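Local coordinates for F5/8 type C domain protein (Bacteroides ovatus, PDB 4ZRX) that is a putative alpha-L-fucosidase, which probably hydrolyses terminal alpha-linked fucose from glycans and also carries a galactose-binding-like F5/8 type C domain, at residues 305-311 against 344-348. Sequence-based numbering, arbitrary orientation.
Sequences VKSLKHL and RLKEF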
loop_
_atom_site.group_PDB
_atom_site.type_symbol
_atom_site.label_atom_id
_atom_site.label_comp_id
_atom_site.label_asym_id
_atom_site.label_seq_id
_atom_site.Cartn_x
_atom_site.Cartn_y
_atom_site.Cartn_z
ATOM N N VAL A 305 9.263 10.278 2.225
ATOM C CA VAL A 305 7.941 10.134 1.630
ATOM C C VAL A 305 8.130 9.282 0.364
ATOM O O VAL A 305 9.057 9.482 -0.446
ATOM C CB VAL A 305 7.345 11.490 1.318
ATOM C CG1 VAL A 305 6.087 11.378 0.513
ATOM C CG2 VAL A 305 7.133 12.310 2.562
ATOM N N LYS A 306 7.252 8.320 0.162
ATOM C CA LYS A 306 7.393 7.376 -0.942
ATOM C C LYS A 306 7.372 8.092 -2.272
ATOM O O LYS A 306 6.665 9.127 -2.463
ATOM C CB LYS A 306 6.271 6.330 -0.857
ATOM C CG LYS A 306 6.484 5.296 0.211
ATOM C CD LYS A 306 5.305 4.349 0.204
ATOM C CE LYS A 306 5.500 3.161 1.083
ATOM N NZ LYS A 306 5.689 3.503 2.493
ATOM N N SER A 307 8.163 7.583 -3.216
ATOM C CA SER A 307 8.305 8.229 -4.518
ATOM C C SER A 307 7.047 8.152 -5.331
ATOM O O SER A 307 6.192 7.281 -5.076
ATOM C CB SER A 307 9.391 7.544 -5.348
ATOM O OG SER A 307 9.048 6.247 -5.732
ATOM N N LEU A 308 6.939 9.023 -6.327
ATOM C CA LEU A 308 5.790 8.932 -7.236
ATOM C C LEU A 308 5.684 7.593 -7.906
ATOM O O LEU A 308 4.560 7.039 -8.013
ATOM C CB LEU A 308 5.817 10.030 -8.275
ATOM C CG LEU A 308 4.708 10.058 -9.309
ATOM C CD1 LEU A 308 3.351 10.164 -8.648
ATOM C CD2 LEU A 308 4.937 11.208 -10.263
ATOM N N LYS A 309 6.825 7.083 -8.378
ATOM C CA LYS A 309 6.807 5.730 -8.967
ATOM C C LYS A 309 6.305 4.661 -8.012
ATOM O O LYS A 309 5.509 3.818 -8.367
ATOM C CB LYS A 309 8.158 5.288 -9.502
ATOM C CG LYS A 309 8.037 3.911 -10.228
ATOM C CD LYS A 309 9.283 3.526 -10.918
ATOM C CE LYS A 309 9.082 2.265 -11.662
ATOM N NZ LYS A 309 8.919 1.131 -10.751
ATOM N N HIS A 310 6.756 4.706 -6.767
ATOM C CA HIS A 310 6.308 3.712 -5.801
ATOM C C HIS A 310 4.819 3.832 -5.531
ATOM O O HIS A 310 4.084 2.819 -5.452
ATOM C CB HIS A 310 7.115 3.907 -4.519
ATOM C CG HIS A 310 6.966 2.825 -3.511
ATOM N ND1 HIS A 310 7.691 2.846 -2.327
ATOM C CD2 HIS A 310 6.296 1.654 -3.512
ATOM C CE1 HIS A 310 7.415 1.758 -1.627
ATOM N NE2 HIS A 310 6.552 1.036 -2.306
ATOM N N LEU A 311 4.307 5.062 -5.378
ATOM C CA LEU A 311 2.877 5.236 -5.149
ATOM C C LEU A 311 2.045 4.766 -6.346
ATOM O O LEU A 311 1.017 4.094 -6.193
ATOM C CB LEU A 311 2.545 6.704 -4.827
ATOM C CG LEU A 311 3.113 7.153 -3.474
ATOM C CD1 LEU A 311 2.796 8.632 -3.327
ATOM C CD2 LEU A 311 2.430 6.446 -2.320
ATOM N N ARG A 344 3.764 15.556 -2.882
ATOM C CA ARG A 344 3.746 14.221 -3.436
ATOM C C ARG A 344 2.298 13.721 -3.749
ATOM O O ARG A 344 2.078 13.054 -4.784
ATOM C CB ARG A 344 4.490 13.245 -2.519
ATOM C CG ARG A 344 4.527 11.841 -3.036
ATOM C CD ARG A 344 5.218 11.652 -4.406
ATOM N NE ARG A 344 6.332 12.561 -4.614
ATOM C CZ ARG A 344 7.499 12.494 -3.991
ATOM N NH1 ARG A 344 7.767 11.559 -3.077
ATOM N NH2 ARG A 344 8.432 13.424 -4.286
ATOM N N LEU A 345 1.344 14.086 -2.925
ATOM C CA LEU A 345 -0.053 13.762 -3.190
ATOM C C LEU A 345 -0.573 14.440 -4.434
ATOM O O LEU A 345 -1.318 13.838 -5.195
ATOM C CB LEU A 345 -0.943 14.109 -2.000
ATOM C CG LEU A 345 -0.797 13.198 -0.774
ATOM C CD1 LEU A 345 -1.607 13.727 0.375
ATOM C CD2 LEU A 345 -1.221 11.758 -1.118
ATOM N N LYS A 346 -0.165 15.705 -4.634
ATOM C CA LYS A 346 -0.527 16.440 -5.845
ATOM C C LYS A 346 0.083 15.774 -7.079
ATOM O O LYS A 346 -0.585 15.609 -8.103
ATOM C CB LYS A 346 -0.044 17.884 -5.777
ATOM C CG LYS A 346 -0.840 18.661 -4.746
ATOM C CD LYS A 346 -0.447 20.146 -4.664
ATOM C CE LYS A 346 -1.303 20.868 -3.665
ATOM N NZ LYS A 346 -0.655 22.136 -3.289
ATOM N N GLU A 347 1.347 15.424 -6.979
ATOM C CA GLU A 347 2.030 14.690 -8.071
ATOM C C GLU A 347 1.323 13.388 -8.418
ATOM O O GLU A 347 1.201 13.043 -9.582
ATOM C CB GLU A 347 3.470 14.410 -7.740
ATOM C CG GLU A 347 4.341 15.686 -7.759
ATOM C CD GLU A 347 5.730 15.466 -7.148
ATOM O OE1 GLU A 347 6.072 14.306 -6.749
ATOM O OE2 GLU A 347 6.504 16.474 -7.110
ATOM N N PHE A 348 0.890 12.661 -7.391
ATOM C CA PHE A 348 0.232 11.382 -7.569
ATOM C C PHE A 348 -1.126 11.598 -8.212
ATOM O O PHE A 348 -1.515 10.880 -9.133
ATOM C CB PHE A 348 0.188 10.726 -6.207
ATOM C CG PHE A 348 -0.438 9.346 -6.127
ATOM C CD1 PHE A 348 -0.299 8.388 -7.142
ATOM C CD2 PHE A 348 -1.083 8.964 -4.945
ATOM C CE1 PHE A 348 -0.823 7.132 -6.999
ATOM C CE2 PHE A 348 -1.656 7.712 -4.808
ATOM C CZ PHE A 348 -1.510 6.765 -5.830
HETATM O O HOH W 1 10.463 11.401 -2.189
#
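R344 gives the largest surface to this contact. From helix 339-356 its side chain reaches the loop before helix 308-316. NH1 of R344 donates a 2.7 Å hydrogen bond to O of K306. The same NH1 of R344 gives a 2.8 Å bond to water 1, which donates to O of V305 at 2.9 Å. Within its own helix, NE of R344 forms a 2.8 Å salt bridge with OE1 of E347, one turn further on. The aliphatic part is used too: CG of R344 lies 3.7 Å from CD1 of L311.

L308 opens helix 308-316 and packs over the next turn of the partner helix. CD1 of L308 is 3.5 Å from CA of F348 and 3.7 Å from O of E347. L311, one turn on, places CB over the F348 ring face, 3.9 Å from the centroid, a CH-pi contact. S307 is the N-cap: OG of S307 accepts from N of H310 at 2.9 Å. OG of S307 also hydrogen-bonds to E465, in a loop far along the chain.

Strand 324-328 lies between the two helices in the chain and pairs in parallel with 279-290 and 44-48. Such helix packing outside a parallel sheet is typical of the TIM-barrel-like catalytic domain of alpha-L-fucosidases.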